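Local coordinates for endonuclease V (Streptomyces avermitilis, PDB 3GOC), which probably repairs deaminated DNA by cutting double-stranded DNA at the second phosphodiester bond 3' to a deoxyinosine, with magnesium as cofactor, at residues 176-182 and 204-208. Residues are numbered along the deposited sequence; the frame is centred on the assembly and turned at random.
Sequences TQSGVKP and TPKYR
Thr-204 meets Thr-176 side chain to side chain, the two crossing at about a right angle, with CB of Thr-176 3.5 Å from OG1 of Thr-204. That hydroxyl is hydrogen-bonded chiefly to the Thr-200 carbonyl at the end of the preceding helix 193-202, and it also receives Arg-157. The carbonyl of Thr-204 takes a weak hydrogen bond from Gln-177, whose NE2 lies 2.8 Å from this O but at a poor N-H...O angle of 116°. Pro-205 points away from residues 176-182, and a bound polyol molecule touches it. The Tyr-207 carbonyl is the second acceptor for the amide of Gln-177, again weakly, with NE2 to O at 3.3 Å; a bend at chi2 (-58°) brings the amide back to these two carbonyls. In this RNase H-like fold, the contact joins the connection between helices 193-202 and 211-228 to the hairpin between antiparallel strands 168-174 and 183-189, where residues 177-180 form a type II turn. Arg-208 contributes through its backbone carbonyl and its guanidinium group. The backbone O of Arg-208 accepts a hydrogen bond from OG1 of Thr-176 at 2.8 Å, in the carbonyl plane and on a lone pair. Its side chain, extended from CG to NE, runs past CG1 of Val-180 and sets two nitrogens against successive carbonyls: NE of Arg-208 to O of Lys-181 (2.8 Å), tilted from the guanidinium plane, and NH2 of Arg-208 to O of Pro-182 (2.8 Å), in that plane and nearly straight at 169°. NH2 of Arg-208 also bonds to the Lys-143 carbonyl, while CG of Lys-181 packs 3.3 Å from this same NH2.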
ATOM      1  N   THR A 176      -2.154  -9.591   4.983  1.00  5.91           N
ATOM      2  CA  THR A 176      -2.153  -8.208   5.456  1.00  4.69           C
ATOM      3  C   THR A 176      -1.441  -8.091   6.796  1.00  8.62           C
ATOM      4  O   THR A 176      -0.966  -7.020   7.160  1.00  7.62           O
ATOM      5  CB  THR A 176      -3.592  -7.647   5.570  1.00  6.36           C
ATOM      6  OG1 THR A 176      -4.415  -8.577   6.286  1.00  5.53           O
ATOM      7  CG2 THR A 176      -4.183  -7.418   4.180  1.00  8.57           C
ATOM      8  N   GLN A 177      -1.366  -9.199   7.528  1.00  5.62           N
ATOM      9  CA  GLN A 177      -0.663  -9.217   8.807  1.00  7.73           C
ATOM     10  C   GLN A 177       0.206 -10.470   8.892  1.00  8.88           C
ATOM     11  O   GLN A 177      -0.236 -11.575   8.575  1.00 10.30           O
ATOM     12  CB  GLN A 177      -1.647  -9.170   9.977  1.00 10.95           C
ATOM     13  CG  GLN A 177      -2.255  -7.790  10.227  1.00 11.93           C
ATOM     14  CD  GLN A 177      -1.203  -6.726  10.505  1.00 15.73           C
ATOM     15  OE1 GLN A 177      -0.255  -6.957  11.263  1.00 22.95           O
ATOM     16  NE2 GLN A 177      -1.368  -5.552   9.904  1.00 12.11           N
ATOM     17  N   SER A 178       1.448 -10.269   9.320  1.00 12.63           N
ATOM     18  CA  SER A 178       2.438 -11.329   9.445  1.00 14.16           C
ATOM     19  C   SER A 178       1.953 -12.547  10.214  1.00 15.42           C
ATOM     20  O   SER A 178       1.488 -12.433  11.348  1.00 16.87           O
ATOM     21  CB  SER A 178       3.694 -10.771  10.117  1.00 16.83           C
ATOM     22  OG  SER A 178       4.780 -11.661   9.984  1.00 25.26           O
ATOM     23  N   GLY A 179       2.067 -13.710   9.579  1.00 20.32           N
ATOM     24  CA  GLY A 179       1.664 -14.960  10.199  1.00 18.72           C
ATOM     25  C   GLY A 179       0.188 -15.105  10.511  1.00 24.19           C
ATOM     26  O   GLY A 179      -0.222 -16.092  11.121  1.00 25.55           O
ATOM     27  N   VAL A 180      -0.606 -14.125  10.089  1.00 16.74           N
ATOM     28  CA  VAL A 180      -2.052 -14.118  10.322  1.00 13.96           C
ATOM     29  C   VAL A 180      -2.798 -14.523   9.042  1.00  8.27           C
ATOM     30  O   VAL A 180      -2.317 -14.291   7.941  1.00 10.65           O
ATOM     31  CB  VAL A 180      -2.525 -12.701  10.744  1.00 15.96           C
ATOM     32  CG1 VAL A 180      -4.032 -12.676  10.937  1.00 15.59           C
ATOM     33  CG2 VAL A 180      -1.820 -12.283  12.030  1.00 18.24           C
ATOM     34  N   LYS A 181      -3.969 -15.135   9.206  1.00  7.55           N
ATOM     35  CA  LYS A 181      -4.820 -15.559   8.090  1.00  9.64           C
ATOM     36  C   LYS A 181      -4.966 -14.424   7.061  1.00  5.53           C
ATOM     37  O   LYS A 181      -5.216 -13.282   7.426  1.00  8.22           O
ATOM     38  CB  LYS A 181      -6.192 -15.953   8.646  1.00 13.57           C
ATOM     39  CG  LYS A 181      -7.348 -15.871   7.664  1.00 29.88           C
ATOM     40  CD  LYS A 181      -7.252 -16.935   6.590  1.00 32.07           C
ATOM     41  CE  LYS A 181      -8.440 -16.863   5.648  1.00 20.39           C
ATOM     42  NZ  LYS A 181      -9.741 -17.062   6.365  1.00 37.87           N
ATOM     43  N   PRO A 182      -4.812 -14.723   5.759  1.00  5.76           N
ATOM     44  CA  PRO A 182      -4.942 -13.649   4.766  1.00  6.62           C
ATOM     45  C   PRO A 182      -6.376 -13.212   4.488  1.00  5.64           C
ATOM     46  O   PRO A 182      -7.337 -13.822   4.979  1.00  5.72           O
ATOM     47  CB  PRO A 182      -4.291 -14.249   3.523  1.00  8.40           C
ATOM     48  CG  PRO A 182      -4.623 -15.712   3.653  1.00  7.55           C
ATOM     49  CD  PRO A 182      -4.381 -15.983   5.124  1.00  7.52           C
ATOM     50  N   THR A 204      -4.168  -1.596   5.871  1.00  7.36           N
ATOM     51  CA  THR A 204      -3.975  -2.574   6.940  1.00  5.97           C
ATOM     52  C   THR A 204      -2.631  -2.531   7.680  1.00  8.69           C
ATOM     53  O   THR A 204      -2.087  -3.573   8.044  1.00  9.06           O
ATOM     54  CB  THR A 204      -4.161  -4.007   6.393  1.00  6.60           C
ATOM     55  OG1 THR A 204      -3.333  -4.192   5.241  1.00  5.65           O
ATOM     56  CG2 THR A 204      -5.607  -4.243   5.987  1.00  3.65           C
ATOM     57  N   PRO A 205      -2.081  -1.333   7.930  1.00 10.97           N
ATOM     58  CA  PRO A 205      -0.800  -1.312   8.639  1.00 12.86           C
ATOM     59  C   PRO A 205      -0.896  -1.851  10.067  1.00 11.01           C
ATOM     60  O   PRO A 205       0.086  -2.358  10.609  1.00 15.96           O
ATOM     61  CB  PRO A 205      -0.420   0.166   8.604  1.00 15.71           C
ATOM     62  CG  PRO A 205      -1.748   0.843   8.706  1.00 16.33           C
ATOM     63  CD  PRO A 205      -2.588   0.034   7.721  1.00 14.55           C
ATOM     64  N   LYS A 206      -2.085  -1.759  10.657  1.00  8.96           N
ATOM     65  CA  LYS A 206      -2.296  -2.188  12.035  1.00 12.44           C
ATOM     66  C   LYS A 206      -3.156  -3.437  12.200  1.00 14.93           C
ATOM     67  O   LYS A 206      -2.889  -4.255  13.076  1.00 23.77           O
ATOM     68  CB  LYS A 206      -2.936  -1.049  12.836  1.00 15.33           C
ATOM     69  CG  LYS A 206      -2.207   0.279  12.734  1.00 23.95           C
ATOM     70  CD  LYS A 206      -3.006   1.391  13.391  1.00 25.04           C
ATOM     71  CE  LYS A 206      -2.357   2.747  13.172  1.00 31.43           C
ATOM     72  NZ  LYS A 206      -3.162   3.845  13.783  1.00 29.69           N
ATOM     73  N   TYR A 207      -4.179  -3.584  11.366  1.00 10.17           N
ATOM     74  CA  TYR A 207      -5.077  -4.725  11.467  1.00 10.10           C
ATOM     75  C   TYR A 207      -5.102  -5.602  10.229  1.00  7.46           C
ATOM     76  O   TYR A 207      -4.593  -5.233   9.172  1.00  8.77           O
ATOM     77  CB  TYR A 207      -6.506  -4.247  11.739  1.00  9.24           C
ATOM     78  CG  TYR A 207      -6.634  -3.239  12.852  1.00 17.59           C
ATOM     79  CD1 TYR A 207      -6.646  -1.870  12.582  1.00 18.72           C
ATOM     80  CD2 TYR A 207      -6.746  -3.651  14.180  1.00 21.31           C
ATOM     81  CE1 TYR A 207      -6.768  -0.938  13.608  1.00 22.27           C
ATOM     82  CE2 TYR A 207      -6.867  -2.725  15.212  1.00 29.65           C
ATOM     83  CZ  TYR A 207      -6.876  -1.375  14.919  1.00 28.67           C
ATOM     84  OH  TYR A 207      -6.991  -0.461  15.943  1.00 34.91           O
ATOM     85  N   ARG A 208      -5.723  -6.769  10.369  1.00  5.56           N
ATOM     86  CA  ARG A 208      -5.862  -7.693   9.256  1.00  5.46           C
ATOM     87  C   ARG A 208      -6.917  -7.168   8.284  1.00  4.64           C
ATOM     88  O   ARG A 208      -6.768  -7.287   7.070  1.00  5.89           O
ATOM     89  CB  ARG A 208      -6.282  -9.072   9.771  1.00  5.86           C
ATOM     90  CG  ARG A 208      -6.700 -10.036   8.675  1.00  5.22           C
ATOM     91  CD  ARG A 208      -7.237 -11.341   9.235  1.00  7.27           C
ATOM     92  NE  ARG A 208      -7.712 -12.197   8.153  1.00  5.49           N
ATOM     93  CZ  ARG A 208      -8.971 -12.594   8.004  1.00  4.49           C
ATOM     94  NH1 ARG A 208      -9.903 -12.222   8.877  1.00  7.32           N
ATOM     95  NH2 ARG A 208      -9.299 -13.359   6.972  1.00  6.22           N
TER